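Local coordinates for protein NAD(+) phosphorylase MbcT (PDB 6FKG) that degrades NAD(+) by phosphorolysis as the toxin of a type II toxin-antitoxin pair, killing the cell unless its antitoxin MbcA blocks the active site, at residues G17-A31 against A88-L102. Residues are numbered along the deposited sequence; the frame is centred on the assembly and turned at random.
Sequences GTIEWSETCYRYTGA and AYRLHTIDVTDLAVL
The side chains of T29 and H92 are joined by a hydrogen bond diagonally across a long antiparallel ladder running from I19-V101 to G30-Y89. Backbone bonds pair C25 with I94 and R27 with H92 in both directions, the I94 N to C25 O bond (2.8 Å) being almost straight at 179°. Near the other end the ladder slips by one residue: D98, with positive phi, and L99 both face W21 in a G1 beta bulge, and S22 OG accepts the D98 amide (D98 N to S22 OG 2.9 Å). The chain turns a corner at D98, yet strand 19-30 pairs with both 89-97 and 99-102 within the RES domain.

Among the side chains, H92 CG lies anti to the carbonyl carbon (chi1 -49°), bringing the ring toward T29; NE2 donates to T29 OG1 (2.8 Å) in the imidazole plane, while T29 OG1 itself donates to G30 O (2.7 Å). A hydrogen bond between H92 ND1 and S172 OG would help hold the ring's rotation. T24 OG1 reaches D95 OD1 (2.8 Å) from the syn side; D95 OD2 is salt-bridged to R170.

C25 SG meets V96 CG2 (4.0 Å) and I19 CG1 meets V101 CG2 on the face where W21, L99 and V101 touch L153 of strand 150-156. The Y28 and Y89 side chains run side by side, ring planes inclined at 50°, and Y89 OH bonds to V68 O of the MbcA chain.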
ATOM      1  N   GLY B  17     -43.702  -7.730 -10.747  1.00 46.70           N
ATOM      2  CA  GLY B  17     -44.122  -9.014 -10.228  1.00 44.03           C
ATOM      3  C   GLY B  17     -43.719 -10.162 -11.138  1.00 43.18           C
ATOM      4  O   GLY B  17     -42.879 -10.007 -12.032  1.00 45.62           O
ATOM      5  N   THR B  18     -44.326 -11.317 -10.903  1.00 45.18           N
ATOM      6  CA  THR B  18     -43.963 -12.545 -11.592  1.00 41.54           C
ATOM      7  C   THR B  18     -45.140 -13.093 -12.370  1.00 50.08           C
ATOM      8  O   THR B  18     -46.287 -12.692 -12.145  1.00 47.87           O
ATOM      9  CB  THR B  18     -43.499 -13.642 -10.613  1.00 44.35           C
ATOM     10  OG1 THR B  18     -44.555 -13.914  -9.687  1.00 45.17           O
ATOM     11  CG2 THR B  18     -42.255 -13.223  -9.845  1.00 44.73           C
ATOM     12  N   ILE B  19     -44.845 -14.011 -13.285  1.00 45.05           N
ATOM     13  CA  ILE B  19     -45.863 -14.871 -13.872  1.00 50.53           C
ATOM     14  C   ILE B  19     -45.458 -16.314 -13.605  1.00 50.23           C
ATOM     15  O   ILE B  19     -44.285 -16.593 -13.354  1.00 45.64           O
ATOM     16  CB  ILE B  19     -46.029 -14.654 -15.392  1.00 52.99           C
ATOM     17  CG1 ILE B  19     -44.745 -15.033 -16.127  1.00 47.80           C
ATOM     18  CG2 ILE B  19     -46.444 -13.218 -15.697  1.00 56.66           C
ATOM     19  CD1 ILE B  19     -44.890 -15.016 -17.642  1.00 58.70           C
ATOM     20  N   GLU B  20     -46.422 -17.226 -13.637  1.00 53.86           N
ATOM     21  CA  GLU B  20     -46.107 -18.646 -13.546  1.00 54.23           C
ATOM     22  C   GLU B  20     -45.906 -19.200 -14.942  1.00 52.86           C
ATOM     23  O   GLU B  20     -46.794 -19.129 -15.790  1.00 50.08           O
ATOM     24  CB  GLU B  20     -47.203 -19.420 -12.813  1.00 56.15           C
ATOM     25  CG  GLU B  20     -47.089 -19.344 -11.307  1.00 58.97           C
ATOM     26  CD  GLU B  20     -47.931 -20.386 -10.601  1.00 65.44           C
ATOM     27  OE1 GLU B  20     -48.880 -20.916 -11.221  1.00 66.14           O
ATOM     28  OE2 GLU B  20     -47.640 -20.672  -9.421  1.00 70.92           O
ATOM     29  N   TRP B  21     -44.724 -19.747 -15.178  1.00 45.04           N
ATOM     30  CA  TRP B  21     -44.355 -20.179 -16.508  1.00 48.04           C
ATOM     31  C   TRP B  21     -44.061 -21.674 -16.548  1.00 44.35           C
ATOM     32  O   TRP B  21     -43.301 -22.195 -15.733  1.00 41.58           O
ATOM     33  CB  TRP B  21     -43.146 -19.380 -16.967  1.00 44.39           C
ATOM     34  CG  TRP B  21     -42.850 -19.444 -18.420  1.00 43.89           C
ATOM     35  CD1 TRP B  21     -43.539 -18.837 -19.429  1.00 46.56           C
ATOM     36  CD2 TRP B  21     -41.746 -20.111 -19.031  1.00 42.76           C
ATOM     37  NE1 TRP B  21     -42.933 -19.099 -20.638  1.00 44.63           N
ATOM     38  CE2 TRP B  21     -41.829 -19.876 -20.418  1.00 38.95           C
ATOM     39  CE3 TRP B  21     -40.695 -20.889 -18.539  1.00 41.95           C
ATOM     40  CZ2 TRP B  21     -40.912 -20.404 -21.314  1.00 40.40           C
ATOM     41  CZ3 TRP B  21     -39.784 -21.406 -19.428  1.00 41.60           C
ATOM     42  CH2 TRP B  21     -39.889 -21.155 -20.797  1.00 34.77           C
ATOM     43  N   SER B  22     -44.666 -22.365 -17.499  1.00 42.43           N
ATOM     44  CA  SER B  22     -44.369 -23.775 -17.693  1.00 43.86           C
ATOM     45  C   SER B  22     -43.954 -24.033 -19.129  1.00 49.05           C
ATOM     46  O   SER B  22     -44.602 -23.572 -20.071  1.00 47.07           O
ATOM     47  CB  SER B  22     -45.575 -24.640 -17.331  1.00 43.68           C
ATOM     48  OG  SER B  22     -46.070 -24.278 -16.055  1.00 48.57           O
ATOM     49  N   GLU B  23     -42.872 -24.777 -19.296  1.00 49.14           N
ATOM     50  CA  GLU B  23     -42.401 -25.116 -20.626  1.00 47.91           C
ATOM     51  C   GLU B  23     -41.404 -26.261 -20.553  1.00 50.48           C
ATOM     52  O   GLU B  23     -40.780 -26.479 -19.513  1.00 42.71           O
ATOM     53  CB  GLU B  23     -41.759 -23.891 -21.289  1.00 45.20           C
ATOM     54  CG  GLU B  23     -41.204 -24.105 -22.687  1.00 47.41           C
ATOM     55  CD  GLU B  23     -42.277 -24.421 -23.714  1.00 60.18           C
ATOM     56  OE1 GLU B  23     -42.790 -25.565 -23.731  1.00 57.02           O
ATOM     57  OE2 GLU B  23     -42.602 -23.515 -24.511  1.00 71.81           O
ATOM     58  N   THR B  24     -41.284 -26.997 -21.652  1.00 42.86           N
ATOM     59  CA  THR B  24     -40.191 -27.932 -21.833  1.00 39.06           C
ATOM     60  C   THR B  24     -38.974 -27.148 -22.319  1.00 44.34           C
ATOM     61  O   THR B  24     -39.026 -26.499 -23.370  1.00 39.41           O
ATOM     62  CB  THR B  24     -40.550 -29.029 -22.839  1.00 41.57           C
ATOM     63  OG1 THR B  24     -41.661 -29.788 -22.340  1.00 44.64           O
ATOM     64  CG2 THR B  24     -39.367 -29.946 -23.043  1.00 41.72           C
ATOM     65  N   CYS B  25     -37.890 -27.189 -21.545  1.00 34.61           N
ATOM     66  CA  CYS B  25     -36.720 -26.368 -21.830  1.00 30.74           C
ATOM     67  C   CYS B  25     -35.478 -27.214 -22.049  1.00 33.93           C
ATOM     68  O   CYS B  25     -35.482 -28.423 -21.830  1.00 33.94           O
ATOM     69  CB  CYS B  25     -36.457 -25.373 -20.698  1.00 36.57           C
ATOM     70  SG  CYS B  25     -37.757 -24.127 -20.500  1.00 37.78           S
ATOM     71  N   TYR B  26     -34.408 -26.546 -22.458  1.00 29.83           N
ATOM     72  CA  TYR B  26     -33.202 -27.231 -22.882  1.00 29.45           C
ATOM     73  C   TYR B  26     -31.981 -26.536 -22.340  1.00 31.21           C
ATOM     74  O   TYR B  26     -31.890 -25.304 -22.312  1.00 33.28           O
ATOM     75  CB  TYR B  26     -33.141 -27.296 -24.421  1.00 34.53           C
ATOM     76  CG  TYR B  26     -34.311 -28.042 -24.999  1.00 34.44           C
ATOM     77  CD1 TYR B  26     -35.516 -27.394 -25.264  1.00 33.51           C
ATOM     78  CD2 TYR B  26     -34.230 -29.406 -25.237  1.00 34.08           C
ATOM     79  CE1 TYR B  26     -36.601 -28.086 -25.767  1.00 38.33           C
ATOM     80  CE2 TYR B  26     -35.301 -30.100 -25.741  1.00 38.06           C
ATOM     81  CZ  TYR B  26     -36.479 -29.437 -26.008  1.00 44.06           C
ATOM     82  OH  TYR B  26     -37.538 -30.138 -26.511  1.00 43.15           O
ATOM     83  N   ARG B  27     -31.035 -27.351 -21.905  1.00 31.51           N
ATOM     84  CA  ARG B  27     -29.785 -26.866 -21.384  1.00 32.91           C
ATOM     85  C   ARG B  27     -28.662 -27.756 -21.909  1.00 30.33           C
ATOM     86  O   ARG B  27     -28.866 -28.951 -22.036  1.00 31.21           O
ATOM     87  CB  ARG B  27     -29.817 -26.902 -19.855  1.00 41.11           C
ATOM     88  CG  ARG B  27     -28.559 -26.410 -19.253  1.00 38.90           C
ATOM     89  CD  ARG B  27     -28.424 -26.809 -17.797  1.00 30.79           C
ATOM     90  NE  ARG B  27     -27.233 -26.158 -17.290  1.00 29.47           N
ATOM     91  CZ  ARG B  27     -26.761 -26.321 -16.068  1.00 34.55           C
ATOM     92  NH1 ARG B  27     -27.401 -27.121 -15.217  1.00 36.18           N
ATOM     93  NH2 ARG B  27     -25.661 -25.676 -15.697  1.00 33.45           N
ATOM     94  N   TYR B  28     -27.476 -27.208 -22.175  1.00 27.23           N
ATOM     95  CA  TYR B  28     -26.350 -28.082 -22.506  1.00 28.19           C
ATOM     96  C   TYR B  28     -25.263 -27.926 -21.438  1.00 29.98           C
ATOM     97  O   TYR B  28     -25.140 -26.881 -20.787  1.00 30.67           O
ATOM     98  CB  TYR B  28     -25.808 -27.806 -23.942  1.00 28.38           C
ATOM     99  CG  TYR B  28     -24.961 -26.558 -24.043  1.00 31.43           C
ATOM    100  CD1 TYR B  28     -25.548 -25.303 -24.062  1.00 31.50           C
ATOM    101  CD2 TYR B  28     -23.577 -26.637 -24.119  1.00 29.50           C
ATOM    102  CE1 TYR B  28     -24.784 -24.157 -24.132  1.00 34.95           C
ATOM    103  CE2 TYR B  28     -22.801 -25.490 -24.182  1.00 28.73           C
ATOM    104  CZ  TYR B  28     -23.408 -24.259 -24.187  1.00 34.42           C
ATOM    105  OH  TYR B  28     -22.635 -23.118 -24.259  1.00 32.76           O
ATOM    106  N   THR B  29     -24.531 -29.011 -21.194  1.00 28.73           N
ATOM    107  CA  THR B  29     -23.430 -29.004 -20.248  1.00 26.84           C
ATOM    108  C   THR B  29     -22.372 -29.948 -20.783  1.00 31.32           C
ATOM    109  O   THR B  29     -22.652 -30.771 -21.655  1.00 30.59           O
ATOM    110  CB  THR B  29     -23.830 -29.506 -18.824  1.00 27.76           C
ATOM    111  OG1 THR B  29     -24.154 -30.898 -18.885  1.00 29.48           O
ATOM    112  CG2 THR B  29     -24.993 -28.715 -18.246  1.00 28.87           C
ATOM    113  N   GLY B  30     -21.165 -29.856 -20.242  1.00 28.85           N
ATOM    114  CA  GLY B  30     -20.221 -30.951 -20.380  1.00 27.71           C
ATOM    115  C   GLY B  30     -20.883 -32.237 -19.936  1.00 29.03           C
ATOM    116  O   GLY B  30     -21.763 -32.232 -19.052  1.00 30.35           O
ATOM    117  N   ALA B  31     -20.451 -33.341 -20.537  1.00 30.33           N
ATOM    118  CA  ALA B  31     -21.095 -34.634 -20.354  1.00 36.38           C
ATOM    119  C   ALA B  31     -21.023 -35.123 -18.906  1.00 36.45           C
ATOM    120  O   ALA B  31     -21.848 -35.934 -18.480  1.00 35.61           O
ATOM    121  CB  ALA B  31     -20.470 -35.670 -21.292  1.00 38.26           C
ATOM    122  N   ALA B  88     -16.787 -33.504 -25.108  1.00 34.12           N
ATOM    123  CA  ALA B  88     -18.011 -34.223 -24.756  1.00 31.26           C
ATOM    124  C   ALA B  88     -19.046 -33.338 -24.064  1.00 35.91           C
ATOM    125  O   ALA B  88     -18.872 -32.956 -22.901  1.00 29.01           O
ATOM    126  CB  ALA B  88     -17.672 -35.412 -23.874  1.00 33.66           C
ATOM    127  N   TYR B  89     -20.128 -33.028 -24.773  1.00 32.41           N
ATOM    128  CA  TYR B  89     -21.249 -32.293 -24.185  1.00 28.66           C
ATOM    129  C   TYR B  89     -22.530 -33.117 -24.255  1.00 29.35           C
ATOM    130  O   TYR B  89     -22.655 -34.040 -25.063  1.00 31.29           O
ATOM    131  CB  TYR B  89     -21.490 -30.965 -24.905  1.00 26.40           C
ATOM    132  CG  TYR B  89     -20.438 -29.910 -24.667  1.00 28.95           C
ATOM    133  CD1 TYR B  89     -19.291 -29.857 -25.450  1.00 28.45           C
ATOM    134  CD2 TYR B  89     -20.602 -28.960 -23.665  1.00 27.92           C
ATOM    135  CE1 TYR B  89     -18.324 -28.869 -25.233  1.00 29.78           C
ATOM    136  CE2 TYR B  89     -19.644 -27.979 -23.427  1.00 28.49           C
ATOM    137  CZ  TYR B  89     -18.515 -27.930 -24.226  1.00 32.20           C
ATOM    138  OH  TYR B  89     -17.569 -26.955 -24.005  1.00 30.73           O
ATOM    139  N   ARG B  90     -23.492 -32.763 -23.413  1.00 28.93           N
ATOM    140  CA  ARG B  90     -24.798 -33.401 -23.451  0.61 29.23           C
ATOM    141  C   ARG B  90     -25.909 -32.358 -23.466  1.00 31.63           C
ATOM    142  O   ARG B  90     -25.745 -31.242 -22.953  1.00 31.98           O
ATOM    143  CB  ARG B  90     -24.965 -34.363 -22.267  0.61 34.68           C
ATOM    144  CG  ARG B  90     -24.119 -35.630 -22.411  0.61 35.40           C
ATOM    145  CD  ARG B  90     -24.448 -36.666 -21.353  0.61 36.94           C
ATOM    146  NE  ARG B  90     -23.772 -37.935 -21.606  0.61 33.70           N
ATOM    147  CZ  ARG B  90     -23.593 -38.876 -20.686  0.61 44.83           C
ATOM    148  NH1 ARG B  90     -22.969 -40.005 -20.997  0.61 43.37           N
ATOM    149  NH2 ARG B  90     -24.038 -38.683 -19.452  0.61 47.43           N
ATOM    150  N   LEU B  91     -27.028 -32.732 -24.075  1.00 29.58           N
ATOM    151  CA  LEU B  91     -28.192 -31.880 -24.180  1.00 28.24           C
ATOM    152  C   LEU B  91     -29.282 -32.428 -23.273  1.00 31.10           C
ATOM    153  O   LEU B  91     -29.738 -33.562 -23.442  1.00 32.97           O
ATOM    154  CB  LEU B  91     -28.694 -31.812 -25.635  1.00 28.83           C
ATOM    155  CG  LEU B  91     -29.988 -31.021 -25.835  1.00 31.23           C
ATOM    156  CD1 LEU B  91     -29.820 -29.550 -25.470  1.00 32.40           C
ATOM    157  CD2 LEU B  91     -30.443 -31.166 -27.274  1.00 37.13           C
ATOM    158  N   HIS B  92     -29.690 -31.603 -22.320  1.00 31.57           N
ATOM    159  CA  HIS B  92     -30.684 -31.970 -21.323  1.00 37.02           C
ATOM    160  C   HIS B  92     -32.031 -31.361 -21.605  1.00 31.43           C
ATOM    161  O   HIS B  92     -32.148 -30.157 -21.799  1.00 32.88           O
ATOM    162  CB  HIS B  92     -30.226 -31.521 -19.941  1.00 29.74           C
ATOM    163  CG  HIS B  92     -28.826 -31.912 -19.631  1.00 29.78           C
ATOM    164  ND1 HIS B  92     -28.454 -33.224 -19.421  1.00 29.56           N
ATOM    165  CD2 HIS B  92     -27.698 -31.171 -19.509  1.00 30.48           C
ATOM    166  CE1 HIS B  92     -27.155 -33.268 -19.171  1.00 33.25           C
ATOM    167  NE2 HIS B  92     -26.674 -32.036 -19.221  1.00 30.63           N
ATOM    168  N   THR B  93     -33.045 -32.207 -21.612  1.00 30.57           N
ATOM    169  CA  THR B  93     -34.418 -31.776 -21.745  1.00 33.14           C
ATOM    170  C   THR B  93     -34.995 -31.684 -20.344  1.00 34.54           C
ATOM    171  O   THR B  93     -35.036 -32.683 -19.635  1.00 33.45           O
ATOM    172  CB  THR B  93     -35.229 -32.762 -22.578  1.00 33.43           C
ATOM    173  OG1 THR B  93     -34.614 -32.913 -23.862  1.00 36.22           O
ATOM    174  CG2 THR B  93     -36.657 -32.276 -22.748  1.00 38.79           C
ATOM    175  N   ILE B  94     -35.415 -30.488 -19.950  1.00 31.79           N
ATOM    176  CA  ILE B  94     -35.845 -30.230 -18.578  1.00 33.60           C
ATOM    177  C   ILE B  94     -37.205 -29.560 -18.588  1.00 35.91           C
ATOM    178  O   ILE B  94     -37.358 -28.448 -19.094  1.00 36.14           O
ATOM    179  CB  ILE B  94     -34.830 -29.349 -17.824  1.00 35.56           C
ATOM    180  CG1 ILE B  94     -33.472 -30.066 -17.735  1.00 32.24           C
ATOM    181  CG2 ILE B  94     -35.364 -28.984 -16.425  1.00 35.08           C
ATOM    182  CD1 ILE B  94     -32.292 -29.162 -17.361  1.00 30.88           C
ATOM    183  N   ASP B  95     -38.197 -30.260 -18.049  1.00 41.98           N
ATOM    184  CA  ASP B  95     -39.539 -29.711 -17.915  1.00 46.42           C
ATOM    185  C   ASP B  95     -39.602 -28.722 -16.751  1.00 45.33           C
ATOM    186  O   ASP B  95     -39.206 -29.037 -15.620  1.00 42.97           O
ATOM    187  CB  ASP B  95     -40.571 -30.825 -17.708  1.00 44.27           C
ATOM    188  CG  ASP B  95     -40.921 -31.552 -18.991  1.00 52.48           C
ATOM    189  OD1 ASP B  95     -40.648 -31.016 -20.083  1.00 48.04           O
ATOM    190  OD2 ASP B  95     -41.500 -32.655 -18.906  1.00 61.71           O
ATOM    191  N   VAL B  96     -40.106 -27.527 -17.036  1.00 39.82           N
ATOM    192  CA  VAL B  96     -40.265 -26.483 -16.022  1.00 41.31           C
ATOM    193  C   VAL B  96     -41.757 -26.279 -15.753  1.00 41.71           C
ATOM    194  O   VAL B  96     -42.536 -26.099 -16.691  1.00 48.83           O
ATOM    195  CB  VAL B  96     -39.621 -25.155 -16.477  1.00 40.62           C
ATOM    196  CG1 VAL B  96     -39.847 -24.057 -15.444  1.00 32.59           C
ATOM    197  CG2 VAL B  96     -38.138 -25.357 -16.758  1.00 34.44           C
ATOM    198  N   THR B  97     -42.151 -26.304 -14.482  1.00 42.45           N
ATOM    199  CA  THR B  97     -43.564 -26.219 -14.118  1.00 41.24           C
ATOM    200  C   THR B  97     -43.848 -25.100 -13.127  1.00 43.96           C
ATOM    201  O   THR B  97     -43.273 -25.057 -12.040  1.00 43.91           O
ATOM    202  CB  THR B  97     -44.066 -27.548 -13.514  1.00 46.47           C
ATOM    203  OG1 THR B  97     -43.804 -28.611 -14.437  1.00 49.41           O
ATOM    204  CG2 THR B  97     -45.574 -27.483 -13.219  1.00 46.43           C
ATOM    205  N   ASP B  98     -44.742 -24.201 -13.532  1.00 46.39           N
ATOM    206  CA  ASP B  98     -45.219 -23.091 -12.710  1.00 49.59           C
ATOM    207  C   ASP B  98     -44.112 -22.275 -12.035  1.00 49.43           C
ATOM    208  O   ASP B  98     -44.251 -21.878 -10.881  1.00 46.87           O
ATOM    209  CB  ASP B  98     -46.191 -23.620 -11.655  1.00 53.59           C
ATOM    210  CG  ASP B  98     -47.424 -24.250 -12.271  1.00 58.99           C
ATOM    211  OD1 ASP B  98     -47.900 -23.737 -13.308  1.00 53.59           O
ATOM    212  OD2 ASP B  98     -47.918 -25.256 -11.724  1.00 63.27           O
ATOM    213  N   LEU B  99     -43.028 -22.011 -12.760  1.00 43.20           N
ATOM    214  CA  LEU B  99     -41.928 -21.219 -12.216  1.00 39.72           C
ATOM    215  C   LEU B  99     -42.339 -19.754 -12.157  1.00 41.14           C
ATOM    216  O   LEU B  99     -42.799 -19.188 -13.152  1.00 39.38           O
ATOM    217  CB  LEU B  99     -40.659 -21.386 -13.062  1.00 35.36           C
ATOM    218  CG  LEU B  99     -39.316 -21.131 -12.377  1.00 35.85           C
ATOM    219  CD1 LEU B  99     -39.051 -22.198 -11.335  1.00 36.47           C
ATOM    220  CD2 LEU B  99     -38.167 -21.061 -13.384  1.00 35.05           C
ATOM    221  N   ALA B 100     -42.197 -19.150 -10.980  1.00 39.69           N
ATOM    222  CA  ALA B 100     -42.562 -17.749 -10.776  1.00 46.04           C
ATOM    223  C   ALA B 100     -41.435 -16.867 -11.270  1.00 42.09           C
ATOM    224  O   ALA B 100     -40.427 -16.697 -10.588  1.00 40.71           O
ATOM    225  CB  ALA B 100     -42.865 -17.467  -9.292  1.00 43.71           C
ATOM    226  N   VAL B 101     -41.597 -16.306 -12.465  1.00 37.59           N
ATOM    227  CA  VAL B 101     -40.491 -15.624 -13.112  1.00 36.88           C
ATOM    228  C   VAL B 101     -40.808 -14.175 -13.458  1.00 39.02           C
ATOM    229  O   VAL B 101     -41.949 -13.827 -13.763  1.00 40.05           O
ATOM    230  CB  VAL B 101     -40.072 -16.359 -14.407  1.00 39.69           C
ATOM    231  CG1 VAL B 101     -39.633 -17.776 -14.089  1.00 37.09           C
ATOM    232  CG2 VAL B 101     -41.231 -16.369 -15.408  1.00 40.52           C
ATOM    233  N   LEU B 102     -39.786 -13.327 -13.383  1.00 34.25           N
ATOM    234  CA  LEU B 102     -39.865 -11.986 -13.938  1.00 36.67           C
ATOM    235  C   LEU B 102     -39.912 -12.083 -15.464  1.00 39.87           C
ATOM    236  O   LEU B 102     -38.981 -12.601 -16.081  1.00 36.15           O
ATOM    237  CB  LEU B 102     -38.665 -11.150 -13.493  1.00 32.94           C
ATOM    238  CG  LEU B 102     -38.639  -9.704 -14.003  1.00 35.41           C
ATOM    239  CD1 LEU B 102     -39.783  -8.880 -13.414  1.00 33.59           C
ATOM    240  CD2 LEU B 102     -37.291  -9.088 -13.653  1.00 35.48           C
TER